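Local coordinates for protein thiamine pyrophosphokinase (Saccharomyces cerevisiae, PDB 1IG0) that makes thiamine diphosphate by transferring a diphosphate group from ATP to thiamine, the only enzyme in yeast able to do so, at residues Asn38-Ile43 with Ile184-Leu189; Leu64-Asp69 with Pro91-Gly96. One frame throughout, in Å; residues are numbered along the deposited sequence.

Contact 1 of 2, residues Asn38-Ile43 with Ile184-Leu189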
ATOM      1  N   ASN B  38      17.031  22.786  -0.095  1.00 24.75           N
ATOM      2  CA  ASN B  38      16.452  22.725  -1.429  1.00 22.98           C
ATOM      3  C   ASN B  38      15.137  21.973  -1.294  1.00 22.06           C
ATOM      4  O   ASN B  38      14.919  21.276  -0.304  1.00 20.60           O
ATOM      5  CB  ASN B  38      17.376  21.988  -2.404  1.00 21.93           C
ATOM      6  CG  ASN B  38      18.523  22.854  -2.886  1.00 22.21           C
ATOM      7  OD1 ASN B  38      18.321  24.007  -3.269  1.00 22.14           O
ATOM      8  ND2 ASN B  38      19.731  22.301  -2.887  1.00 19.35           N
ATOM      9  N   SER B  39      14.261  22.111  -2.282  1.00 20.91           N
ATOM     10  CA  SER B  39      12.971  21.439  -2.227  1.00 20.82           C
ATOM     11  C   SER B  39      12.467  21.035  -3.602  1.00 20.50           C
ATOM     12  O   SER B  39      12.799  21.658  -4.611  1.00 20.59           O
ATOM     13  CB  SER B  39      11.942  22.342  -1.547  1.00 20.33           C
ATOM     14  OG  SER B  39      11.811  23.569  -2.238  1.00 21.03           O
ATOM     15  N   THR B  40      11.655  19.986  -3.628  1.00 19.58           N
ATOM     16  CA  THR B  40      11.103  19.489  -4.875  1.00 18.97           C
ATOM     17  C   THR B  40       9.744  18.845  -4.665  1.00 19.19           C
ATOM     18  O   THR B  40       9.511  18.162  -3.667  1.00 19.33           O
ATOM     19  CB  THR B  40      12.028  18.426  -5.523  1.00 19.69           C
ATOM     20  OG1 THR B  40      13.308  19.004  -5.798  1.00 20.97           O
ATOM     21  CG2 THR B  40      11.420  17.905  -6.824  1.00 20.17           C
ATOM     22  N   LEU B  41       8.847  19.085  -5.613  1.00 18.30           N
ATOM     23  CA  LEU B  41       7.523  18.486  -5.587  1.00 19.00           C
ATOM     24  C   LEU B  41       7.557  17.466  -6.717  1.00 19.28           C
ATOM     25  O   LEU B  41       7.669  17.831  -7.887  1.00 18.39           O
ATOM     26  CB  LEU B  41       6.437  19.525  -5.864  1.00 19.92           C
ATOM     27  CG  LEU B  41       5.019  18.960  -6.016  1.00 20.82           C
ATOM     28  CD1 LEU B  41       4.594  18.268  -4.723  1.00 20.59           C
ATOM     29  CD2 LEU B  41       4.053  20.086  -6.371  1.00 21.28           C
ATOM     30  N   LEU B  42       7.481  16.191  -6.363  1.00 18.74           N
ATOM     31  CA  LEU B  42       7.520  15.128  -7.356  1.00 18.37           C
ATOM     32  C   LEU B  42       6.137  14.568  -7.630  1.00 19.28           C
ATOM     33  O   LEU B  42       5.445  14.120  -6.716  1.00 19.14           O
ATOM     34  CB  LEU B  42       8.440  14.004  -6.877  1.00 18.17           C
ATOM     35  CG  LEU B  42       8.500  12.729  -7.720  1.00 18.65           C
ATOM     36  CD1 LEU B  42       8.978  13.057  -9.128  1.00 18.05           C
ATOM     37  CD2 LEU B  42       9.435  11.729  -7.050  1.00 18.31           C
ATOM     38  N   ILE B  43       5.739  14.596  -8.897  1.00 18.57           N
ATOM     39  CA  ILE B  43       4.437  14.080  -9.295  1.00 20.18           C
ATOM     40  C   ILE B  43       4.625  12.766 -10.033  1.00 19.94           C
ATOM     41  O   ILE B  43       5.261  12.722 -11.086  1.00 20.29           O
ATOM     42  CB  ILE B  43       3.697  15.065 -10.223  1.00 19.95           C
ATOM     43  CG1 ILE B  43       3.575  16.427  -9.537  1.00 20.67           C
ATOM     44  CG2 ILE B  43       2.305  14.525 -10.556  1.00 20.46           C
ATOM     45  CD1 ILE B  43       2.918  17.494 -10.398  1.00 21.63           C
ATOM     46  N   ILE B 184      17.508  18.065   0.596  1.00 19.49           N
ATOM     47  CA  ILE B 184      16.469  18.232  -0.411  1.00 19.35           C
ATOM     48  C   ILE B 184      15.142  17.738   0.145  1.00 19.65           C
ATOM     49  O   ILE B 184      14.936  16.532   0.301  1.00 19.18           O
ATOM     50  CB  ILE B 184      16.783  17.432  -1.695  1.00 18.11           C
ATOM     51  CG1 ILE B 184      18.100  17.915  -2.306  1.00 17.63           C
ATOM     52  CG2 ILE B 184      15.649  17.596  -2.703  1.00 18.99           C
ATOM     53  CD1 ILE B 184      18.531  17.126  -3.536  1.00 18.13           C
ATOM     54  N   SER B 185      14.251  18.671   0.462  1.00 19.36           N
ATOM     55  CA  SER B 185      12.936  18.316   0.980  1.00 19.58           C
ATOM     56  C   SER B 185      12.104  17.867  -0.216  1.00 19.80           C
ATOM     57  O   SER B 185      11.767  18.671  -1.086  1.00 19.03           O
ATOM     58  CB  SER B 185      12.282  19.519   1.660  1.00 20.25           C
ATOM     59  OG  SER B 185      11.040  19.153   2.235  1.00 21.73           O
ATOM     60  N   LEU B 186      11.779  16.579  -0.250  1.00 18.87           N
ATOM     61  CA  LEU B 186      11.024  16.003  -1.357  1.00 18.54           C
ATOM     62  C   LEU B 186       9.618  15.542  -0.972  1.00 18.41           C
ATOM     63  O   LEU B 186       9.450  14.660  -0.131  1.00 18.93           O
ATOM     64  CB  LEU B 186      11.815  14.827  -1.935  1.00 18.63           C
ATOM     65  CG  LEU B 186      11.243  14.018  -3.098  1.00 17.76           C
ATOM     66  CD1 LEU B 186      11.094  14.900  -4.329  1.00 18.52           C
ATOM     67  CD2 LEU B 186      12.169  12.840  -3.386  1.00 18.27           C
ATOM     68  N   LEU B 187       8.613  16.150  -1.596  1.00 18.32           N
ATOM     69  CA  LEU B 187       7.220  15.795  -1.344  1.00 18.46           C
ATOM     70  C   LEU B 187       6.699  15.125  -2.610  1.00 18.79           C
ATOM     71  O   LEU B 187       6.756  15.707  -3.692  1.00 19.15           O
ATOM     72  CB  LEU B 187       6.398  17.050  -1.032  1.00 18.45           C
ATOM     73  CG  LEU B 187       4.961  16.827  -0.553  1.00 18.29           C
ATOM     74  CD1 LEU B 187       4.969  16.059   0.765  1.00 17.32           C
ATOM     75  CD2 LEU B 187       4.267  18.170  -0.380  1.00 18.21           C
ATOM     76  N   ALA B 188       6.193  13.902  -2.477  1.00 18.47           N
ATOM     77  CA  ALA B 188       5.703  13.165  -3.637  1.00 19.01           C
ATOM     78  C   ALA B 188       4.195  12.945  -3.673  1.00 20.35           C
ATOM     79  O   ALA B 188       3.567  12.640  -2.659  1.00 19.92           O
ATOM     80  CB  ALA B 188       6.421  11.821  -3.732  1.00 19.43           C
ATOM     81  N   LEU B 189       3.630  13.095  -4.867  1.00 20.21           N
ATOM     82  CA  LEU B 189       2.204  12.905  -5.093  1.00 20.66           C
ATOM     83  C   LEU B 189       1.995  11.738  -6.057  1.00 21.37           C
ATOM     84  O   LEU B 189       2.749  11.578  -7.018  1.00 21.02           O
ATOM     85  CB  LEU B 189       1.586  14.170  -5.702  1.00 21.18           C
ATOM     86  CG  LEU B 189       1.561  15.463  -4.882  1.00 22.39           C
ATOM     87  CD1 LEU B 189       1.079  16.618  -5.757  1.00 21.85           C
ATOM     88  CD2 LEU B 189       0.647  15.293  -3.676  1.00 23.35           C
TER
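The flat groups that meet between Thr40 and Leu187 are backbone peptides, and side chains lie on both faces of the ribbon they form. Asn38, Thr40, Leu42, Ile184, Leu186 and Ala188 stand on one face; Ser39, Leu41, Ile43, Ser185, Leu187 and Leu189 stand on the other. Five N-H...O bonds join the strands, among them Leu187 N to Thr40 O at 3.0 Å and Leu42 N to Leu187 O at 2.8 Å. Each of the carbonyls involved is also approached by a CA-H, as Leu42 O is by Ala188 CA at 3.2 Å. On the Thr40 face, Leu186 CG is anti to the backbone N (chi1 179°), and chi2 near 63° places CD1 close to the partner strand. Leu186 CD1 sits 3.8 Å from both Thr40 CB and Leu42 CB, with Thr40 and Leu186 side by side and pointing the same way. The pair, 15° apart in direction, lies within the run of parallel strands of a mixed sheet, with strand 64-68 beyond 38-43 and strand 216-221 beyond 184-189. Helices flank this alpha/beta sheet on both sides: helix 126-139 covers Thr40 and Leu42, helix 52-61 covers Leu41 and Leu187. On the Leu41 face, Leu41 and Leu189 cross obliquely, their CD1 methyls 4.0 Å apart. Leu41 CD1 also packs against Leu187 CB at 4.3 Å. Further back, Ser39 OG is hydrogen-bonded to Asp63 N, which satisfies this buried hydroxyl, while Thr40 OG1 makes a weak bond to Ser39 O.

Contact 2 of 2, residues Leu64-Asp69 with Pro91-Gly96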
ATOM      1  N   LEU B  64      11.721  23.079  -7.151  1.00 20.43           N
ATOM      2  CA  LEU B  64      11.674  22.267  -8.360  1.00 18.90           C
ATOM      3  C   LEU B  64      10.428  21.387  -8.434  1.00 19.73           C
ATOM      4  O   LEU B  64       9.950  20.883  -7.419  1.00 19.02           O
ATOM      5  CB  LEU B  64      12.920  21.377  -8.438  1.00 18.85           C
ATOM      6  CG  LEU B  64      13.115  20.559  -9.720  1.00 18.63           C
ATOM      7  CD1 LEU B  64      13.491  21.485 -10.864  1.00 19.45           C
ATOM      8  CD2 LEU B  64      14.208  19.527  -9.511  1.00 18.56           C
ATOM      9  N   LYS B  65       9.901  21.219  -9.644  1.00 19.46           N
ATOM     10  CA  LYS B  65       8.737  20.369  -9.869  1.00 19.84           C
ATOM     11  C   LYS B  65       9.089  19.378 -10.966  1.00 19.24           C
ATOM     12  O   LYS B  65       9.470  19.768 -12.072  1.00 18.07           O
ATOM     13  CB  LYS B  65       7.513  21.185 -10.295  1.00 19.13           C
ATOM     14  CG  LYS B  65       6.939  22.084  -9.214  1.00 21.49           C
ATOM     15  CD  LYS B  65       7.702  23.391  -9.113  1.00 22.20           C
ATOM     16  CE  LYS B  65       7.101  24.294  -8.049  1.00 23.52           C
ATOM     17  NZ  LYS B  65       7.751  25.630  -8.052  1.00 24.75           N
ATOM     18  N   VAL B  66       8.960  18.093 -10.658  1.00 17.93           N
ATOM     19  CA  VAL B  66       9.291  17.050 -11.618  1.00 18.80           C
ATOM     20  C   VAL B  66       8.120  16.109 -11.871  1.00 19.57           C
ATOM     21  O   VAL B  66       7.424  15.702 -10.941  1.00 19.89           O
ATOM     22  CB  VAL B  66      10.500  16.215 -11.127  1.00 18.02           C
ATOM     23  CG1 VAL B  66      10.781  15.072 -12.091  1.00 18.81           C
ATOM     24  CG2 VAL B  66      11.728  17.108 -10.993  1.00 17.76           C
ATOM     25  N   CYS B  67       7.911  15.777 -13.140  1.00 20.59           N
ATOM     26  CA  CYS B  67       6.850  14.864 -13.541  1.00 21.48           C
ATOM     27  C   CYS B  67       7.472  13.564 -14.029  1.00 22.16           C
ATOM     28  O   CYS B  67       8.359  13.574 -14.885  1.00 22.28           O
ATOM     29  CB  CYS B  67       6.007  15.469 -14.666  1.00 22.31           C
ATOM     30  SG  CYS B  67       4.786  16.679 -14.131  1.00 22.43           S
ATOM     31  N   ALA B  68       7.012  12.447 -13.476  1.00 22.18           N
ATOM     32  CA  ALA B  68       7.520  11.143 -13.876  1.00 23.92           C
ATOM     33  C   ALA B  68       6.717  10.600 -15.054  1.00 25.18           C
ATOM     34  O   ALA B  68       5.605  10.095 -14.885  1.00 26.34           O
ATOM     35  CB  ALA B  68       7.457  10.170 -12.704  1.00 23.13           C
ATOM     36  N   ASP B  69       7.291  10.723 -16.247  1.00 26.18           N
ATOM     37  CA  ASP B  69       6.675  10.243 -17.480  1.00 27.88           C
ATOM     38  C   ASP B  69       5.187  10.575 -17.599  1.00 27.68           C
ATOM     39  O   ASP B  69       4.821  11.724 -17.834  1.00 28.19           O
ATOM     40  CB  ASP B  69       6.882   8.730 -17.603  1.00 30.60           C
ATOM     41  CG  ASP B  69       6.567   8.208 -18.991  1.00 32.29           C
ATOM     42  OD1 ASP B  69       6.304   9.031 -19.893  1.00 35.18           O
ATOM     43  OD2 ASP B  69       6.586   6.974 -19.181  1.00 34.30           O
ATOM     44  N   PRO B  91       5.812  22.113 -15.116  1.00 23.20           N
ATOM     45  CA  PRO B  91       6.857  21.401 -14.376  1.00 23.60           C
ATOM     46  C   PRO B  91       8.225  21.782 -14.939  1.00 23.42           C
ATOM     47  O   PRO B  91       8.327  22.210 -16.091  1.00 23.58           O
ATOM     48  CB  PRO B  91       6.515  19.939 -14.632  1.00 22.60           C
ATOM     49  CG  PRO B  91       5.991  19.979 -16.030  1.00 22.68           C
ATOM     50  CD  PRO B  91       5.090  21.198 -16.018  1.00 22.62           C
ATOM     51  N   ASN B  92       9.273  21.638 -14.134  1.00 22.68           N
ATOM     52  CA  ASN B  92      10.611  21.968 -14.602  1.00 21.59           C
ATOM     53  C   ASN B  92      11.139  20.854 -15.496  1.00 21.96           C
ATOM     54  O   ASN B  92      11.778  21.119 -16.513  1.00 21.62           O
ATOM     55  CB  ASN B  92      11.569  22.188 -13.428  1.00 21.82           C
ATOM     56  CG  ASN B  92      11.173  23.370 -12.565  1.00 21.58           C
ATOM     57  OD1 ASN B  92      10.450  23.220 -11.582  1.00 20.92           O
ATOM     58  ND2 ASN B  92      11.639  24.557 -12.937  1.00 22.67           N
ATOM     59  N   TYR B  93      10.868  19.609 -15.113  1.00 20.53           N
ATOM     60  CA  TYR B  93      11.311  18.455 -15.892  1.00 20.84           C
ATOM     61  C   TYR B  93      10.225  17.399 -16.058  1.00 20.96           C
ATOM     62  O   TYR B  93       9.297  17.296 -15.255  1.00 20.84           O
ATOM     63  CB  TYR B  93      12.492  17.741 -15.226  1.00 20.43           C
ATOM     64  CG  TYR B  93      13.752  18.540 -15.008  1.00 20.38           C
ATOM     65  CD1 TYR B  93      13.989  19.189 -13.798  1.00 19.49           C
ATOM     66  CD2 TYR B  93      14.743  18.589 -15.989  1.00 20.08           C
ATOM     67  CE1 TYR B  93      15.186  19.859 -13.563  1.00 20.52           C
ATOM     68  CE2 TYR B  93      15.943  19.257 -15.766  1.00 20.30           C
ATOM     69  CZ  TYR B  93      16.160  19.887 -14.550  1.00 20.79           C
ATOM     70  OH  TYR B  93      17.355  20.525 -14.313  1.00 20.32           O
ATOM     71  N   ILE B  94      10.373  16.611 -17.117  1.00 20.53           N
ATOM     72  CA  ILE B  94       9.506  15.480 -17.417  1.00 20.53           C
ATOM     73  C   ILE B  94      10.529  14.431 -17.832  1.00 20.64           C
ATOM     74  O   ILE B  94      11.300  14.652 -18.770  1.00 20.04           O
ATOM     75  CB  ILE B  94       8.555  15.740 -18.598  1.00 20.26           C
ATOM     76  CG1 ILE B  94       7.517  16.796 -18.221  1.00 21.04           C
ATOM     77  CG2 ILE B  94       7.859  14.443 -18.986  1.00 21.31           C
ATOM     78  CD1 ILE B  94       6.504  17.077 -19.328  1.00 21.30           C
ATOM     79  N   ILE B  95      10.563  13.307 -17.128  1.00 20.56           N
ATOM     80  CA  ILE B  95      11.533  12.271 -17.449  1.00 20.90           C
ATOM     81  C   ILE B  95      10.933  10.869 -17.401  1.00 22.39           C
ATOM     82  O   ILE B  95      10.068  10.576 -16.575  1.00 21.70           O
ATOM     83  CB  ILE B  95      12.746  12.364 -16.493  1.00 20.54           C
ATOM     84  CG1 ILE B  95      13.854  11.416 -16.951  1.00 20.74           C
ATOM     85  CG2 ILE B  95      12.310  12.057 -15.069  1.00 20.73           C
ATOM     86  CD1 ILE B  95      15.169  11.621 -16.219  1.00 19.31           C
ATOM     87  N   GLY B  96      11.402  10.015 -18.306  1.00 23.77           N
ATOM     88  CA  GLY B  96      10.919   8.646 -18.391  1.00 26.31           C
ATOM     89  C   GLY B  96      11.085   8.163 -19.821  1.00 27.68           C
ATOM     90  O   GLY B  96      11.704   8.857 -20.628  1.00 26.55           O
TER
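Leu64 CD1 presses against Asn92 CB at 3.3 Å, the tightest side-chain packing between these segments, and the same methyl lies at the edge of the Tyr93 ring, near its plane, 3.6 Å from CE1. The Leu64 and Tyr93 side chains cross at about a right angle; Tyr93 OH goes on to His137 ND1, which probably helps hold the ring in place. On the other face of the sheet from Val66 and Tyr93, Cys67 SG rests on Pro91 CB at 3.7 Å. The Lys65 and Asn92 edge is more polar and partly open to solvent, though its bonds include short ones. Asn92 CG is anti to its own carbonyl carbon (chi1 -63°), and Asn92 OD1 accepts a hydrogen bond from Lys65 N at 2.8 Å, while Asn92 N bonds to Lys65 O at 2.8 Å. Tyr93 N adds a weak, 3.4 Å bond to Lys65 O, giving that oxygen two donors. Lys65 NZ leads away to the carbonyls of His62 and Asp63. An alanine in place of Asn92 would probably leave Lys65 N without this acceptor and take away the amide that Leu64 CD1 lies against. Farther on, Cys67 N to Tyr93 O and Ile95 N to Cys67 O continue the pairing. Gly96 fits beside Asp69 because a side chain there would collide with Asp69 CB. Neighbouring parallel strands linked through helices 71-78 and 83-88 make a beta-alpha-beta crossover, whose C-terminal end here faces a thiamin-binding site, the Asp69 side chain about 8 Å from a bound thiamin.

Overall arrangement
Contacts 1 and 2 belong to one mixed sheet and meet where strands 38-43 and 64-68 are neighbours: Leu41 N lies 2.8 Å from Leu64 O, and Ile43 N 2.9 Å from Val66 O, both probable hydrogen bonds. Their centres are 11 Å apart. Both are buried core contacts. Contact 1 lies near the middle of the chain and joins segments far apart in sequence through regular pairing and aliphatic side chains. Contact 2 is farther out, closes a short crossover, and adds polar and aromatic groups, a more open Lys65 and Asn92 edge and an acidic tip near thiamin. Helix 126-139 packs on the same face of both, against Thr40, Leu42, Ala68 and Ile95.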